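Local coordinates for protein glycerol dehydratase (Clostridium butyricum, PDB 1R9D) that is a B12-independent glycyl-radical enzyme that binds glycerol and probably dehydrates it to 3-hydroxypropionaldehyde, at residues Ala23-Glu28 and Glu79-Gln84; Thr105-Gln110 and Gly334-Tyr339. All blocks are in the same frame, centred on the assembly; numbering follows the deposited sequence.

Contact 1: residues Ala23-Glu28 and Glu79-Gln84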
loop_
_atom_site.group_PDB
_atom_site.type_symbol
_atom_site.label_atom_id
_atom_site.label_comp_id
_atom_site.label_asym_id
_atom_site.label_seq_id
_atom_site.Cartn_x
_atom_site.Cartn_y
_atom_site.Cartn_z
ATOM N N ALA A 23 25.909 -6.130 34.710
ATOM C CA ALA A 23 25.279 -5.034 33.994
ATOM C C ALA A 23 23.973 -4.646 34.668
ATOM O O ALA A 23 23.384 -5.432 35.415
ATOM C CB ALA A 23 25.016 -5.437 32.541
ATOM N N LYS A 24 23.535 -3.421 34.410
ATOM C CA LYS A 24 22.283 -2.910 34.946
ATOM C C LYS A 24 21.428 -2.604 33.719
ATOM O O LYS A 24 21.480 -1.501 33.172
ATOM C CB LYS A 24 22.538 -1.642 35.761
ATOM C CG LYS A 24 23.477 -1.875 36.941
ATOM C CD LYS A 24 23.922 -0.569 37.580
ATOM C CE LYS A 24 24.928 -0.825 38.698
ATOM N NZ LYS A 24 25.498 0.442 39.251
ATOM N N PRO A 25 20.643 -3.595 33.261
ATOM C CA PRO A 25 19.778 -3.439 32.087
ATOM C C PRO A 25 19.078 -2.088 32.039
ATOM O O PRO A 25 18.452 -1.671 33.008
ATOM C CB PRO A 25 18.798 -4.601 32.229
ATOM C CG PRO A 25 19.651 -5.663 32.841
ATOM C CD PRO A 25 20.381 -4.886 33.925
ATOM N N CYS A 26 19.187 -1.405 30.904
ATOM C CA CYS A 26 18.547 -0.110 30.751
ATOM C C CYS A 26 17.973 0.072 29.354
ATOM O O CYS A 26 18.147 -0.775 28.477
ATOM C CB CYS A 26 19.545 1.015 31.027
ATOM S SG CYS A 26 20.820 1.180 29.759
ATOM N N VAL A 27 17.283 1.191 29.174
ATOM C CA VAL A 27 16.675 1.548 27.902
ATOM C C VAL A 27 17.456 2.732 27.347
ATOM O O VAL A 27 17.558 3.776 27.998
ATOM C CB VAL A 27 15.209 1.971 28.090
ATOM C CG1 VAL A 27 14.615 2.407 26.754
ATOM C CG2 VAL A 27 14.412 0.821 28.681
ATOM N N GLU A 28 18.023 2.559 26.159
ATOM C CA GLU A 28 18.791 3.620 25.525
ATOM C C GLU A 28 17.952 4.269 24.431
ATOM O O GLU A 28 17.026 3.649 23.899
ATOM C CB GLU A 28 20.114 3.051 24.997
ATOM C CG GLU A 28 21.096 2.775 26.148
ATOM C CD GLU A 28 22.377 2.069 25.739
ATOM O OE1 GLU A 28 22.726 2.077 24.540
ATOM O OE2 GLU A 28 23.051 1.514 26.639
ATOM N N GLU A 79 25.563 0.004 27.366
ATOM C CA GLU A 79 25.515 -0.786 28.600
ATOM C C GLU A 79 25.191 -2.221 28.173
ATOM O O GLU A 79 24.346 -2.433 27.305
ATOM C CB GLU A 79 24.408 -0.257 29.520
ATOM C CG GLU A 79 24.174 -1.047 30.820
ATOM C CD GLU A 79 25.280 -0.866 31.853
ATOM O OE1 GLU A 79 26.022 0.134 31.769
ATOM O OE2 GLU A 79 25.395 -1.718 32.766
ATOM N N PRO A 80 25.858 -3.225 28.766
ATOM C CA PRO A 80 25.542 -4.595 28.350
ATOM C C PRO A 80 24.123 -5.003 28.735
ATOM O O PRO A 80 23.495 -4.378 29.588
ATOM C CB PRO A 80 26.586 -5.438 29.086
ATOM C CG PRO A 80 27.720 -4.464 29.334
ATOM C CD PRO A 80 26.984 -3.208 29.714
ATOM N N ARG A 81 23.612 -6.039 28.078
ATOM C CA ARG A 81 22.285 -6.554 28.392
ATOM C C ARG A 81 21.199 -5.481 28.444
ATOM O O ARG A 81 20.312 -5.531 29.304
ATOM C CB ARG A 81 22.352 -7.276 29.740
ATOM C CG ARG A 81 21.355 -8.402 29.915
ATOM C CD ARG A 81 21.475 -8.991 31.309
ATOM N NE ARG A 81 20.619 -10.162 31.484
ATOM C CZ ARG A 81 20.397 -10.746 32.656
ATOM N NH1 ARG A 81 20.968 -10.267 33.754
ATOM N NH2 ARG A 81 19.602 -11.807 32.731
ATOM N N SER A 82 21.256 -4.516 27.528
ATOM C CA SER A 82 20.269 -3.443 27.504
ATOM C C SER A 82 19.424 -3.444 26.233
ATOM O O SER A 82 19.588 -4.312 25.382
ATOM C CB SER A 82 20.965 -2.096 27.693
ATOM O OG SER A 82 21.609 -2.072 28.958
ATOM N N SER A 83 18.523 -2.474 26.108
ATOM C CA SER A 83 17.624 -2.416 24.956
ATOM C C SER A 83 17.441 -1.052 24.291
ATOM O O SER A 83 17.348 -0.022 24.962
ATOM C CB SER A 83 16.245 -2.946 25.379
ATOM O OG SER A 83 15.262 -2.759 24.369
ATOM N N GLN A 84 17.389 -1.057 22.961
ATOM C CA GLN A 84 17.146 0.161 22.199
ATOM C C GLN A 84 15.623 0.238 22.105
ATOM O O GLN A 84 14.921 -0.683 22.542
ATOM C CB GLN A 84 17.734 0.072 20.782
ATOM C CG GLN A 84 19.261 0.101 20.672
ATOM C CD GLN A 84 19.866 1.460 21.010
ATOM O OE1 GLN A 84 19.182 2.480 20.991
ATOM N NE2 GLN A 84 21.161 1.474 21.303
HETATM O O HOH W 1 22.398 -7.860 34.415
HETATM O O HOH W 2 16.796 3.505 21.131
HETATM O O HOH W 3 23.089 3.386 22.403
#

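Contact 2: residues Thr105-Gln110 and Gly334-Tyr339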
loop_
_atom_site.group_PDB
_atom_site.type_symbol
_atom_site.label_atom_id
_atom_site.label_comp_id
_atom_site.label_asym_id
_atom_site.label_seq_id
_atom_site.Cartn_x
_atom_site.Cartn_y
_atom_site.Cartn_z
ATOM N N THR A 105 9.735 -5.371 39.976
ATOM C CA THR A 105 10.407 -6.371 40.799
ATOM C C THR A 105 11.355 -7.080 39.844
ATOM O O THR A 105 12.574 -6.922 39.918
ATOM C CB THR A 105 9.433 -7.426 41.351
ATOM O OG1 THR A 105 8.091 -6.933 41.288
ATOM C CG2 THR A 105 9.778 -7.744 42.794
ATOM N N GLY A 106 10.773 -7.859 38.938
ATOM C CA GLY A 106 11.562 -8.572 37.952
ATOM C C GLY A 106 11.549 -7.793 36.650
ATOM O O GLY A 106 10.719 -6.908 36.469
ATOM N N ASP A 107 12.462 -8.125 35.744
ATOM C CA ASP A 107 12.556 -7.449 34.452
ATOM C C ASP A 107 12.591 -5.932 34.591
ATOM O O ASP A 107 11.950 -5.216 33.826
ATOM C CB ASP A 107 11.387 -7.847 33.544
ATOM C CG ASP A 107 11.464 -9.299 33.101
ATOM O OD1 ASP A 107 11.043 -10.185 33.871
ATOM O OD2 ASP A 107 11.960 -9.552 31.982
ATOM N N ALA A 108 13.341 -5.447 35.573
ATOM C CA ALA A 108 13.445 -4.012 35.781
ATOM C C ALA A 108 14.425 -3.413 34.779
ATOM O O ALA A 108 15.405 -4.054 34.391
ATOM C CB ALA A 108 13.907 -3.720 37.211
ATOM N N PHE A 109 14.143 -2.189 34.347
ATOM C CA PHE A 109 15.019 -1.483 33.421
ATOM C C PHE A 109 15.289 -0.084 33.958
ATOM O O PHE A 109 14.412 0.543 34.553
ATOM C CB PHE A 109 14.388 -1.348 32.028
ATOM C CG PHE A 109 14.505 -2.580 31.178
ATOM C CD1 PHE A 109 13.567 -3.603 31.271
ATOM C CD2 PHE A 109 15.547 -2.709 30.269
ATOM C CE1 PHE A 109 13.667 -4.733 30.467
ATOM C CE2 PHE A 109 15.657 -3.834 29.460
ATOM C CZ PHE A 109 14.715 -4.849 29.559
ATOM N N GLN A 110 16.509 0.391 33.747
ATOM C CA GLN A 110 16.890 1.731 34.176
ATOM C C GLN A 110 16.771 2.626 32.944
ATOM O O GLN A 110 16.819 2.140 31.816
ATOM C CB GLN A 110 18.342 1.746 34.668
ATOM C CG GLN A 110 18.669 0.702 35.728
ATOM C CD GLN A 110 17.734 0.771 36.917
ATOM O OE1 GLN A 110 17.583 1.822 37.539
ATOM N NE2 GLN A 110 17.098 -0.353 37.238
ATOM N N GLY A 334 8.634 -13.306 30.779
ATOM C CA GLY A 334 9.471 -12.917 31.903
ATOM C C GLY A 334 10.911 -13.389 31.901
ATOM O O GLY A 334 11.232 -14.441 31.354
ATOM N N GLY A 335 11.790 -12.593 32.515
ATOM C CA GLY A 335 13.195 -12.962 32.607
ATOM C C GLY A 335 14.147 -12.471 31.526
ATOM O O GLY A 335 15.116 -13.163 31.205
ATOM N N TYR A 336 13.885 -11.289 30.966
ATOM C CA TYR A 336 14.737 -10.715 29.917
ATOM C C TYR A 336 15.013 -11.698 28.776
ATOM O O TYR A 336 16.140 -11.774 28.289
ATOM C CB TYR A 336 16.094 -10.310 30.498
ATOM C CG TYR A 336 16.070 -9.306 31.628
ATOM C CD1 TYR A 336 16.771 -9.558 32.808
ATOM C CD2 TYR A 336 15.420 -8.079 31.497
ATOM C CE1 TYR A 336 16.833 -8.610 33.830
ATOM C CE2 TYR A 336 15.477 -7.121 32.520
ATOM C CZ TYR A 336 16.188 -7.397 33.679
ATOM O OH TYR A 336 16.269 -6.459 34.692
ATOM N N PRO A 337 13.993 -12.448 28.319
ATOM C CA PRO A 337 14.190 -13.422 27.238
ATOM C C PRO A 337 14.214 -12.914 25.793
ATOM O O PRO A 337 13.446 -12.028 25.426
ATOM C CB PRO A 337 13.035 -14.391 27.458
ATOM C CG PRO A 337 11.929 -13.451 27.825
ATOM C CD PRO A 337 12.606 -12.503 28.818
ATOM N N MET A 338 15.098 -13.500 24.985
ATOM C CA MET A 338 15.206 -13.170 23.562
ATOM C C MET A 338 14.848 -14.401 22.731
ATOM O O MET A 338 14.620 -14.299 21.523
ATOM C CB MET A 338 16.617 -12.698 23.197
ATOM C CG MET A 338 16.954 -11.300 23.717
ATOM S SD MET A 338 15.682 -10.074 23.381
ATOM C CE MET A 338 15.682 -10.025 21.573
ATOM N N TYR A 339 14.820 -15.559 23.385
ATOM C CA TYR A 339 14.470 -16.830 22.735
ATOM C C TYR A 339 15.252 -17.176 21.464
ATOM O O TYR A 339 14.663 -17.577 20.460
ATOM C CB TYR A 339 12.975 -16.847 22.400
ATOM C CG TYR A 339 12.062 -16.460 23.542
ATOM C CD1 TYR A 339 11.647 -15.139 23.713
ATOM C CD2 TYR A 339 11.614 -17.416 24.457
ATOM C CE1 TYR A 339 10.809 -14.778 24.761
ATOM C CE2 TYR A 339 10.776 -17.063 25.512
ATOM C CZ TYR A 339 10.377 -15.748 25.660
ATOM O OH TYR A 339 9.552 -15.398 26.706
#

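Contact 1: residues Ala23-Glu28 and Glu79-Gln84
Glu79 lies against Lys24, Cys26 and Glu28, on a pair of irregular chain segments that run parallel and share a single beta bridge. Its CB sits 3.6 Å from Glu28 OE2 and also meets Cys26 SG. CG is anti to the backbone N (chi1 176°) and passes close to Lys24 O, 3.6 Å away. A bend at the next torsion (chi2 72°) turns CD toward Lys24, about equally far from its N and O. At the tip, OE2 accepts the backbone N-H of Lys24, N to OE2 3.0 Å and almost straight; the donor arrives on the anti side, somewhat out of the carboxylate plane. The same oxygen packs on Ala23 CA.

The exchange is returned at the other end of the residue. Glu79 N donates over 3.0 Å to Glu28 OE2, which receives it on its syn lone pair, and the two carboxylates stand nearly perpendicular. Glu28 OE1 takes the N-H of Lys78, the residue before Glu79.

Between these bonds lies the bridge centred on Val27 and Ser83. Ser83 N donates to Cys26 O (2.9 Å), and Ser83 O receives Glu28 N at the same length. Just before it, Ser82 OG accepts Cys26 N at 3.2 Å while donating to Pro80 O within its own loop, so one hydroxyl serves both segments. Ala23 CB closes the far end against Pro80 CB, 3.8 Å apart. Waters bridge both ends, one from Ala23 O to Arg81 NH1, whose guanidinium also bonds Gln767, and another from Glu28 O to Gln84 OE1, which also takes Arg31 N.

Residues 23-28 link helix 11-22 to helix 30-40. Residues 79-84 belong to the loop leading from helix 47-61 towards helix 92-97, so the bridge ties together two inter-helical loops.

Contact 2: residues Thr105-Gln110 and Gly334-Tyr339
In the pyruvate formate lyase-like fold, the loop before strand 341-344 meets loop 105-110 where Asp107 takes the N-H groups of Gly335 and Tyr336, a buried contact between two loops near the glycerol site. Asp107 CG is anti to the carbonyl carbon (chi1 -69°), and the carboxylate reaches the other loop with both oxygens. OD1 accepts Gly335 N at 2.9 Å through its syn lone pair in a nearly straight bond. OD2 takes Tyr336 N at 2.8 Å, also on the syn side but with the donor 31° out of the carboxylate plane; a weak second bond runs from Gly335 N to OD2. The backbone angles of Gly335, with phi positive, set its N-H and that of Tyr336 toward the same carboxylate.

The ring of Tyr336 reaches over to loop 105-110, with CE2 3.5 Å from Asp107 CA, and its OH donates to Ala108 O over 2.6 Å. That hydroxyl lies in the carbonyl plane, on a lone pair, so the tyrosine is held at both its backbone and its tip. Phe109 completes the grip: the edge of Tyr336 is turned to the face of Phe109 in an offset edge-to-face stack, planes at 90° and centroids 5.4 Å apart. The closest atoms are Phe109 CE1 and Tyr336 CE2, 3.6 Å from one another.

Next to this pair of residues, Gly334 O accepts the hydroxyl of Tyr764, the neighbour of Gly763, which is the predicted radical site. The side chain of Pro337 is about 7 Å from a bound glycerol. The 334-339 loop feeds strand 341-344, an outer strand of one of two five-stranded sheets, consistent with the barrel of glycyl-radical enzymes, in which loops surround the substrate and the radical glycine.

Contact 1 is only partly buried and lies about 20 Å from the centre of the chain, whereas contact 2 is buried, its centre about 14 Å from the chain centre. They meet directly: Gln110 of contact 2 exchanges probable backbone hydrogen bonds with Pro25 and Val27, and Arg81 NH2 touches CD1 of Tyr336. Both set carboxylates on backbone N-H groups. Contact 1, between two N-terminal inter-helical loops, adds a beta bridge and bridging waters; contact 2, spanning a far longer sequence separation, adds a tyrosine hydroxyl on a carbonyl and an aromatic pair. Both reach the C-terminal region just past Gly763, through Arg81 with Gln767 and Asp107 with Ser770.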